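Local coordinates for protein cyanophycinase-like exopeptidase (actinobacterium SCGC AAA027-L06, PDB 6NQC) that probably cleaves residues from the end of peptide chains as a serine-type exopeptidase of family S51, the family that includes cyanophycinase, at residues A[122-128]-A[155-159]; A[185-191]-A[213-219]; A[210-214]-A[241-246]. All coordinates share one frame; numbering follows the deposited sequence.

Contact 1 of 3, residues A[122-128]-A[155-159]; sequences GDPHYLA and AGAMV
The pyrrolidine ring of Pro-124 presents one face to Ala-155, whose methyl stands almost straight over it and lies 3.8 Å from its CB, measured from Ala-155 CB. At the rim of the same ring, Pro-124 CG meets Met-158 CE at 4.1 Å, the two side chains running side by side; the bend at chi3 brings the methionine methyl to this edge. Val-159 then fills the groove one helical turn further on. Its CG1 rests 3.2 Å from Pro-124 O, a carbonyl already bonded to Ala-128 N. Its CG2 meets Leu-127 CD2 at 3.4 Å, tighter than normal carbon contact. Leu-127 reaches it with CG anti to the backbone N (chi1 176°), and its side chain crosses the valine at about a right angle.

No direct hydrogen bond joins the segments, but water 1 accepts from Gly-122 N (2.9 Å) and from Ala-155 N (3.1 Å). Ala-155 follows Ser-154 in a GxSxG sequence, so this water position is consistent with an oxyanion hole at a nucleophile elbow. At Gly-122 (phi 150°, psi -132°) a CB would jam against the preceding carbonyl O, which calls for glycine. Asp-123 caps helix 124-131 through weak bonds to OD1. The contact thus sets the start of that helix against the short helix 155-158, with Val-164 of strand 163-164 beside Pro-124.

Contact 2 of 3, residues A[185-191]-A[213-219]; sequences RVIPHFN and ILIGIDE
His-189 and Glu-219 meet in what is probably the active site, as two members of a Ser-His-Glu triad of the kind expected for a serine peptidase. His-189 ND1 donates to Glu-219 OE2 at 2.8 Å with an N-H...O angle of 172°. The oxygen lies close to the imidazole plane and accepts on its anti lone pair, while the carboxylate itself is turned well out of that plane. On the far side of the ring, NE2 makes a weak hydrogen bond to Ser-154 OG. Glu-219 is positioned in turn by its own backbone: its N donates to Asn-191 OD1 at 2.8 Å, almost straight at 179°, and water 2 bridges Glu-219 OE1 to Asn-191 ND2. With an alanine in place of Glu-219, His-189 ND1 would be left without this acceptor and the imidazole would probably be freer to turn away from Ser-154.

Both loops emerge from the ends of parallel strands 185-187 and 213-217, neighbours in a beta-alpha-beta unit whose connection carries helix 199-205. Four backbone bonds pair the strands, among them Ile-187 N to Ile-215 O at 2.8 Å, and the axes are 31° apart. Just beyond, Phe-190 N donates to Ile-217 O, and the ring of Phe-190 receives Gly-216 CA in an off-centre CH-pi contact 4.1 Å from its centroid; a side chain at Gly-216 would collide with that ring. Asp-218 OD1, bonded to His-241 NE2, lies at the ring edge. At the strand starts, Leu-214 CD1 sits 3.4 Å above the centre of the Arg-185 guanidinium group, whose NE forms a salt bridge with Asp-211.

Contact 3 of 3, residues A[210-214]-A[241-246]; sequences TDSIL and HILKGL
Lys-244 and Leu-214 form an antiparallel hydrogen-bonded pair, evidenced by Leu-214 N donating to Lys-244 O at 2.9 Å. The return bond is split: Leu-214 O accepts from Leu-243 N at 2.8 Å and from Lys-244 N at a longer 3.3 Å. Two consecutive residues facing one is the definition of a classic beta bulge, and the psi of -40° at Leu-243 supplies the required kink. One carbonyl oxygen is therefore gripped by two N-H groups.

The side chains follow this register. Lys-244 CB packs on Leu-214 CB at 3.9 Å. With CG anti to the backbone N (chi1 -178°), the lysine then runs out from the sheet on the side where Leu-214 points, bending at its last two torsions to bring NZ 2.9 Å from Asp-211 OD2, a salt bridge on the anti lone pair of that oxygen. Leu-243 CD1 reaches Leu-214 CG at 4.1 Å. At the turn beyond, Ile-213 CD1 meets Leu-246 CD1 at 3.8 Å, while Gly-245 brings its CA to Ser-212 O in a CA-H...O contact with a positive phi (85°), which favours glycine; a CB here would clash with that oxygen.

A second shell holds the carboxylate of Asp-211 in place: OD2 also accepts from Leu-208 N, and the other oxygen is taken by Arg-185. In the four-stranded sheet, strand 213-217 lies between strands 184-187 and 240-244; on the outer side of the latter runs strand 249-251, and the side chains of Ile-213 and Leu-246 both touch Phe-259, the C-terminal residue.

Overall arrangement
From the N terminus, contact 1 comes first, closing the loop that carries helix 135-145 and strand 149-153 before contact 2 opens. Contact 2 then closes the connection that carries helix 199-205, and contact 3 begins on the stretch where contact 2 ends, Ile-213 and Leu-214 serving both; its own loop contains strands 221-225 and 232-236 of the large sheet. None nests within another. Contacts 2 and 3 occupy opposite edges of strand 213-217 and their centres are 10 Å apart. Contact 1 touches contact 2 through Met-158 against Pro-188, whereas its nearest atoms to contact 3 are about 9 Å away. Together they tie helices 124-131 and 155-158 to the four-stranded sheet.

Contact 1 of 3, residues A[122-128]-A[155-159]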
loop_
_atom_site.group_PDB
_atom_site.type_symbol
_atom_site.label_atom_id
_atom_site.label_comp_id
_atom_site.label_asym_id
_atom_site.label_seq_id
_atom_site.Cartn_x
_atom_site.Cartn_y
_atom_site.Cartn_z
ATOM N N GLY A 122 8.352 0.405 -5.913
ATOM C CA GLY A 122 9.757 0.706 -5.899
ATOM C C GLY A 122 10.497 -0.205 -4.927
ATOM O O GLY A 122 10.343 -1.424 -4.945
ATOM N N ASP A 123 11.329 0.384 -4.092
ATOM C CA ASP A 123 12.179 -0.351 -3.163
ATOM C C ASP A 123 11.518 -0.317 -1.784
ATOM O O ASP A 123 11.399 0.757 -1.184
ATOM C CB ASP A 123 13.568 0.286 -3.137
ATOM C CG ASP A 123 14.507 -0.349 -2.116
ATOM O OD1 ASP A 123 14.101 -1.238 -1.345
ATOM O OD2 ASP A 123 15.656 0.086 -2.101
ATOM N N PRO A 124 11.040 -1.450 -1.267
ATOM C CA PRO A 124 10.356 -1.416 0.017
ATOM C C PRO A 124 11.283 -1.067 1.159
ATOM O O PRO A 124 10.840 -0.446 2.122
ATOM C CB PRO A 124 9.794 -2.842 0.151
ATOM C CG PRO A 124 10.758 -3.654 -0.600
ATOM C CD PRO A 124 11.216 -2.831 -1.769
ATOM N N HIS A 125 12.566 -1.419 1.074
ATOM C CA HIS A 125 13.475 -1.059 2.154
ATOM C C HIS A 125 13.671 0.447 2.206
ATOM O O HIS A 125 13.660 1.039 3.299
ATOM C CB HIS A 125 14.786 -1.807 1.988
ATOM C CG HIS A 125 14.596 -3.285 2.029
ATOM N ND1 HIS A 125 14.429 -3.971 3.212
ATOM C CD2 HIS A 125 14.478 -4.202 1.036
ATOM C CE1 HIS A 125 14.258 -5.258 2.945
ATOM N NE2 HIS A 125 14.276 -5.426 1.635
ATOM N N TYR A 126 13.814 1.089 1.044
ATOM C CA TYR A 126 13.961 2.537 1.025
ATOM C C TYR A 126 12.676 3.226 1.485
ATOM O O TYR A 126 12.730 4.214 2.227
ATOM C CB TYR A 126 14.373 3.005 -0.368
ATOM C CG TYR A 126 14.756 4.471 -0.427
ATOM C CD1 TYR A 126 15.945 4.919 0.119
ATOM C CD2 TYR A 126 13.914 5.408 -1.046
ATOM C CE1 TYR A 126 16.309 6.258 0.077
ATOM C CE2 TYR A 126 14.248 6.762 -1.089
ATOM C CZ TYR A 126 15.457 7.180 -0.522
ATOM O OH TYR A 126 15.819 8.513 -0.550
ATOM N N LEU A 127 11.513 2.721 1.041
ATOM C CA LEU A 127 10.254 3.316 1.447
ATOM C C LEU A 127 10.163 3.323 2.959
ATOM O O LEU A 127 9.927 4.368 3.578
ATOM C CB LEU A 127 9.076 2.553 0.843
ATOM C CG LEU A 127 7.680 3.055 1.285
ATOM C CD1 LEU A 127 7.577 4.583 1.136
ATOM C CD2 LEU A 127 6.580 2.364 0.508
ATOM N N ALA A 128 10.388 2.152 3.574
ATOM C CA ALA A 128 10.305 2.021 5.016
ATOM C C ALA A 128 11.325 2.907 5.731
ATOM O O ALA A 128 10.976 3.663 6.652
ATOM C CB ALA A 128 10.536 0.562 5.413
ATOM N N ALA A 155 5.905 -2.779 -3.429
ATOM C CA ALA A 155 6.679 -2.318 -2.283
ATOM C C ALA A 155 5.798 -1.599 -1.284
ATOM O O ALA A 155 6.043 -1.657 -0.071
ATOM C CB ALA A 155 7.815 -1.390 -2.711
ATOM N N GLY A 156 4.803 -0.846 -1.786
ATOM C CA GLY A 156 3.938 -0.084 -0.906
ATOM C C GLY A 156 3.055 -0.941 -0.033
ATOM O O GLY A 156 2.665 -0.533 1.064
ATOM N N ALA A 157 2.713 -2.123 -0.509
ATOM C CA ALA A 157 2.011 -3.082 0.318
ATOM C C ALA A 157 2.951 -3.770 1.309
ATOM O O ALA A 157 2.572 -4.043 2.455
ATOM C CB ALA A 157 1.317 -4.103 -0.573
ATOM N N MET A 158 4.193 -4.054 0.901
ATOM C CA MET A 158 5.121 -4.774 1.788
ATOM C C MET A 158 5.434 -3.971 3.042
ATOM O O MET A 158 5.606 -4.535 4.139
ATOM C CB MET A 158 6.414 -5.111 1.032
ATOM C CG MET A 158 6.185 -6.073 -0.146
ATOM S SD MET A 158 7.635 -6.344 -1.181
ATOM C CE MET A 158 8.740 -7.142 0.015
ATOM N N VAL A 159 5.503 -2.643 2.917
ATOM C CA VAL A 159 5.975 -1.872 4.065
ATOM C C VAL A 159 4.883 -1.649 5.105
ATOM O O VAL A 159 5.161 -1.102 6.174
ATOM C CB VAL A 159 6.526 -0.494 3.666
ATOM C CG1 VAL A 159 7.727 -0.622 2.726
ATOM C CG2 VAL A 159 5.429 0.323 2.990
HETATM O O HOH W 1 7.588 -2.441 -5.955
#

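Contact 2 of 3, residues A[185-191]-A[213-219]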
loop_
_atom_site.group_PDB
_atom_site.type_symbol
_atom_site.label_atom_id
_atom_site.label_comp_id
_atom_site.label_asym_id
_atom_site.label_seq_id
_atom_site.Cartn_x
_atom_site.Cartn_y
_atom_site.Cartn_z
ATOM N N ARG A 185 1.353 -10.198 6.409
ATOM C CA ARG A 185 2.381 -9.725 5.488
ATOM C C ARG A 185 2.059 -10.196 4.075
ATOM O O ARG A 185 1.529 -11.293 3.874
ATOM C CB ARG A 185 3.743 -10.225 5.911
ATOM C CG ARG A 185 4.860 -9.867 4.931
ATOM C CD ARG A 185 6.220 -10.214 5.575
ATOM N NE ARG A 185 6.565 -11.636 5.607
ATOM C CZ ARG A 185 7.113 -12.330 4.611
ATOM N NH1 ARG A 185 7.334 -11.783 3.418
ATOM N NH2 ARG A 185 7.384 -13.602 4.798
ATOM N N VAL A 186 2.460 -9.382 3.097
ATOM C CA VAL A 186 2.096 -9.545 1.699
ATOM C C VAL A 186 3.340 -9.803 0.854
ATOM O O VAL A 186 4.324 -9.052 0.921
ATOM C CB VAL A 186 1.387 -8.282 1.154
ATOM C CG1 VAL A 186 1.292 -8.316 -0.387
ATOM C CG2 VAL A 186 0.054 -8.108 1.834
ATOM N N ILE A 187 3.248 -10.798 -0.022
ATOM C CA ILE A 187 4.166 -10.975 -1.131
ATOM C C ILE A 187 3.441 -10.499 -2.400
ATOM O O ILE A 187 2.451 -11.135 -2.793
ATOM C CB ILE A 187 4.623 -12.430 -1.264
ATOM C CG1 ILE A 187 5.324 -12.833 0.029
ATOM C CG2 ILE A 187 5.567 -12.547 -2.428
ATOM C CD1 ILE A 187 5.578 -14.318 0.178
ATOM N N PRO A 188 3.873 -9.408 -3.014
ATOM C CA PRO A 188 3.197 -8.901 -4.217
ATOM C C PRO A 188 3.702 -9.619 -5.457
ATOM O O PRO A 188 4.529 -10.486 -5.368
ATOM C CB PRO A 188 3.593 -7.430 -4.242
ATOM C CG PRO A 188 4.958 -7.380 -3.548
ATOM C CD PRO A 188 4.948 -8.511 -2.537
ATOM N N HIS A 189 3.183 -9.209 -6.633
ATOM C CA HIS A 189 3.648 -9.765 -7.907
ATOM C C HIS A 189 3.728 -11.287 -7.788
ATOM O O HIS A 189 4.711 -11.895 -8.259
ATOM C CB HIS A 189 5.040 -9.246 -8.294
ATOM C CG HIS A 189 5.104 -7.770 -8.554
ATOM N ND1 HIS A 189 4.763 -7.205 -9.760
ATOM C CD2 HIS A 189 5.542 -6.757 -7.782
ATOM C CE1 HIS A 189 4.938 -5.896 -9.697
ATOM N NE2 HIS A 189 5.399 -5.599 -8.496
ATOM N N PHE A 190 2.770 -11.909 -7.093
ATOM C CA PHE A 190 3.019 -13.263 -6.610
ATOM C C PHE A 190 3.236 -14.265 -7.744
ATOM O O PHE A 190 4.019 -15.215 -7.601
ATOM C CB PHE A 190 1.866 -13.755 -5.774
ATOM C CG PHE A 190 2.154 -15.035 -5.037
ATOM C CD1 PHE A 190 3.017 -15.057 -3.961
ATOM C CD2 PHE A 190 1.546 -16.201 -5.409
ATOM C CE1 PHE A 190 3.258 -16.216 -3.290
ATOM C CE2 PHE A 190 1.789 -17.385 -4.700
ATOM C CZ PHE A 190 2.644 -17.375 -3.673
ATOM N N ASN A 191 2.569 -14.061 -8.855
ATOM C CA ASN A 191 2.638 -14.972 -9.979
ATOM C C ASN A 191 3.935 -14.838 -10.751
ATOM O O ASN A 191 4.232 -15.711 -11.567
ATOM C CB ASN A 191 1.420 -14.760 -10.902
ATOM C CG ASN A 191 1.290 -13.335 -11.403
ATOM O OD1 ASN A 191 1.234 -12.381 -10.612
ATOM N ND2 ASN A 191 1.212 -13.176 -12.738
ATOM N N ILE A 213 0.245 -14.371 9.655
ATOM C CA ILE A 213 -0.428 -14.731 8.420
ATOM C C ILE A 213 0.351 -14.145 7.248
ATOM O O ILE A 213 0.724 -12.951 7.247
ATOM C CB ILE A 213 -1.892 -14.243 8.395
ATOM C CG1 ILE A 213 -2.705 -14.930 9.474
ATOM C CG2 ILE A 213 -2.475 -14.438 6.963
ATOM C CD1 ILE A 213 -4.037 -14.304 9.705
ATOM N N LEU A 214 0.617 -14.986 6.265
ATOM C CA LEU A 214 1.374 -14.618 5.078
ATOM C C LEU A 214 0.486 -14.845 3.873
ATOM O O LEU A 214 -0.055 -15.951 3.693
ATOM C CB LEU A 214 2.646 -15.459 4.941
ATOM C CG LEU A 214 3.489 -15.203 3.706
ATOM C CD1 LEU A 214 4.066 -13.759 3.782
ATOM C CD2 LEU A 214 4.623 -16.197 3.547
ATOM N N ILE A 215 0.380 -13.826 3.015
ATOM C CA ILE A 215 -0.464 -13.954 1.834
ATOM C C ILE A 215 0.319 -13.513 0.623
ATOM O O ILE A 215 1.232 -12.671 0.706
ATOM C CB ILE A 215 -1.771 -13.128 1.922
ATOM C CG1 ILE A 215 -1.501 -11.624 1.934
ATOM C CG2 ILE A 215 -2.496 -13.538 3.180
ATOM C CD1 ILE A 215 -2.777 -10.766 1.862
ATOM N N GLY A 216 -0.074 -14.046 -0.523
ATOM C CA GLY A 216 0.438 -13.599 -1.801
ATOM C C GLY A 216 -0.677 -12.951 -2.597
ATOM O O GLY A 216 -1.817 -13.421 -2.581
ATOM N N ILE A 217 -0.338 -11.873 -3.293
ATOM C CA ILE A 217 -1.284 -11.153 -4.147
ATOM C C ILE A 217 -0.687 -11.127 -5.545
ATOM O O ILE A 217 0.420 -10.610 -5.744
ATOM C CB ILE A 217 -1.562 -9.738 -3.624
ATOM C CG1 ILE A 217 -2.122 -9.830 -2.185
ATOM C CG2 ILE A 217 -2.574 -9.019 -4.532
ATOM C CD1 ILE A 217 -2.374 -8.444 -1.541
ATOM N N ASP A 218 -1.409 -11.717 -6.500
ATOM C CA ASP A 218 -0.994 -11.720 -7.891
ATOM C C ASP A 218 -0.965 -10.305 -8.482
ATOM O O ASP A 218 -1.566 -9.354 -7.957
ATOM C CB ASP A 218 -1.949 -12.546 -8.767
ATOM C CG ASP A 218 -1.792 -14.042 -8.577
ATOM O OD1 ASP A 218 -0.780 -14.446 -7.998
ATOM O OD2 ASP A 218 -2.685 -14.797 -8.991
ATOM N N GLU A 219 -0.301 -10.189 -9.634
ATOM C CA GLU A 219 -0.341 -8.947 -10.390
ATOM C C GLU A 219 -1.782 -8.549 -10.723
ATOM O O GLU A 219 -2.685 -9.394 -10.873
ATOM C CB GLU A 219 0.501 -9.094 -11.655
ATOM C CG GLU A 219 1.981 -9.264 -11.304
ATOM C CD GLU A 219 2.929 -9.015 -12.441
ATOM O OE1 GLU A 219 2.578 -9.335 -13.589
ATOM O OE2 GLU A 219 4.018 -8.514 -12.159
HETATM O O HOH W 2 0.441 -10.841 -14.553
#

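Contact 3 of 3, residues A[210-214]-A[241-246]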
loop_
_atom_site.group_PDB
_atom_site.type_symbol
_atom_site.label_atom_id
_atom_site.label_comp_id
_atom_site.label_asym_id
_atom_site.label_seq_id
_atom_site.Cartn_x
_atom_site.Cartn_y
_atom_site.Cartn_z
ATOM N N THR A 210 9.071 -13.245 12.178
ATOM C CA THR A 210 8.081 -12.323 12.706
ATOM C C THR A 210 6.694 -12.524 12.101
ATOM O O THR A 210 5.761 -11.810 12.476
ATOM C CB THR A 210 8.571 -10.892 12.475
ATOM O OG1 THR A 210 8.921 -10.724 11.086
ATOM C CG2 THR A 210 9.820 -10.616 13.336
ATOM N N ASP A 211 6.532 -13.508 11.215
ATOM C CA ASP A 211 5.283 -13.704 10.498
ATOM C C ASP A 211 4.178 -14.255 11.401
ATOM O O ASP A 211 4.419 -14.983 12.369
ATOM C CB ASP A 211 5.462 -14.702 9.344
ATOM C CG ASP A 211 6.069 -14.087 8.100
ATOM O OD1 ASP A 211 6.040 -12.846 7.917
ATOM O OD2 ASP A 211 6.615 -14.891 7.291
ATOM N N SER A 212 2.948 -13.915 11.055
ATOM C CA SER A 212 1.774 -14.626 11.559
ATOM C C SER A 212 1.084 -15.195 10.323
ATOM O O SER A 212 1.349 -16.331 9.936
ATOM C CB SER A 212 0.860 -13.716 12.374
ATOM O OG SER A 212 1.575 -13.158 13.474
ATOM N N ILE A 213 0.245 -14.371 9.655
ATOM C CA ILE A 213 -0.428 -14.731 8.420
ATOM C C ILE A 213 0.351 -14.145 7.248
ATOM O O ILE A 213 0.724 -12.951 7.247
ATOM C CB ILE A 213 -1.892 -14.243 8.395
ATOM C CG1 ILE A 213 -2.705 -14.930 9.474
ATOM C CG2 ILE A 213 -2.475 -14.438 6.963
ATOM C CD1 ILE A 213 -4.037 -14.304 9.705
ATOM N N LEU A 214 0.617 -14.986 6.265
ATOM C CA LEU A 214 1.374 -14.618 5.078
ATOM C C LEU A 214 0.486 -14.845 3.873
ATOM O O LEU A 214 -0.055 -15.951 3.693
ATOM C CB LEU A 214 2.646 -15.459 4.941
ATOM C CG LEU A 214 3.489 -15.203 3.706
ATOM C CD1 LEU A 214 4.066 -13.759 3.782
ATOM C CD2 LEU A 214 4.623 -16.197 3.547
ATOM N N HIS A 241 -3.439 -15.555 -2.523
ATOM C CA HIS A 241 -3.034 -16.847 -1.996
ATOM C C HIS A 241 -2.794 -16.756 -0.502
ATOM O O HIS A 241 -1.997 -15.931 -0.035
ATOM C CB HIS A 241 -1.778 -17.312 -2.722
ATOM C CG HIS A 241 -1.875 -17.167 -4.198
ATOM N ND1 HIS A 241 -2.182 -18.224 -5.030
ATOM C CD2 HIS A 241 -1.746 -16.081 -4.998
ATOM C CE1 HIS A 241 -2.219 -17.804 -6.280
ATOM N NE2 HIS A 241 -1.955 -16.509 -6.290
ATOM N N ILE A 242 -3.518 -17.581 0.246
ATOM C CA ILE A 242 -3.252 -17.730 1.677
ATOM C C ILE A 242 -2.131 -18.739 1.836
ATOM O O ILE A 242 -2.284 -19.906 1.487
ATOM C CB ILE A 242 -4.513 -18.169 2.425
ATOM C CG1 ILE A 242 -5.686 -17.284 2.035
ATOM C CG2 ILE A 242 -4.273 -18.157 3.934
ATOM C CD1 ILE A 242 -5.364 -15.775 2.027
ATOM N N LEU A 243 -0.998 -18.302 2.388
ATOM C CA LEU A 243 0.199 -19.142 2.376
ATOM C C LEU A 243 0.566 -19.734 3.727
ATOM O O LEU A 243 0.995 -20.889 3.780
ATOM C CB LEU A 243 1.409 -18.344 1.859
ATOM C CG LEU A 243 1.225 -17.737 0.469
ATOM C CD1 LEU A 243 2.405 -16.907 0.101
ATOM C CD2 LEU A 243 1.004 -18.820 -0.568
ATOM N N LYS A 244 0.428 -18.969 4.805
ATOM C CA LYS A 244 0.871 -19.386 6.130
ATOM C C LYS A 244 0.014 -18.682 7.163
ATOM O O LYS A 244 -0.437 -17.551 6.943
ATOM C CB LYS A 244 2.357 -19.060 6.350
ATOM C CG LYS A 244 2.863 -19.518 7.678
ATOM C CD LYS A 244 4.370 -19.534 7.717
ATOM C CE LYS A 244 4.900 -18.277 8.363
ATOM N NZ LYS A 244 5.984 -17.698 7.564
ATOM N N GLY A 245 -0.183 -19.362 8.313
ATOM C CA GLY A 245 -0.956 -18.861 9.425
ATOM C C GLY A 245 -2.449 -19.107 9.322
ATOM O O GLY A 245 -3.165 -18.886 10.306
ATOM N N LEU A 246 -2.933 -19.522 8.161
ATOM C CA LEU A 246 -4.275 -20.008 7.901
ATOM C C LEU A 246 -4.169 -21.094 6.837
ATOM O O LEU A 246 -3.168 -21.174 6.116
ATOM C CB LEU A 246 -5.184 -18.875 7.434
ATOM C CG LEU A 246 -5.554 -17.873 8.515
ATOM C CD1 LEU A 246 -6.310 -16.703 7.831
ATOM C CD2 LEU A 246 -6.404 -18.478 9.584
#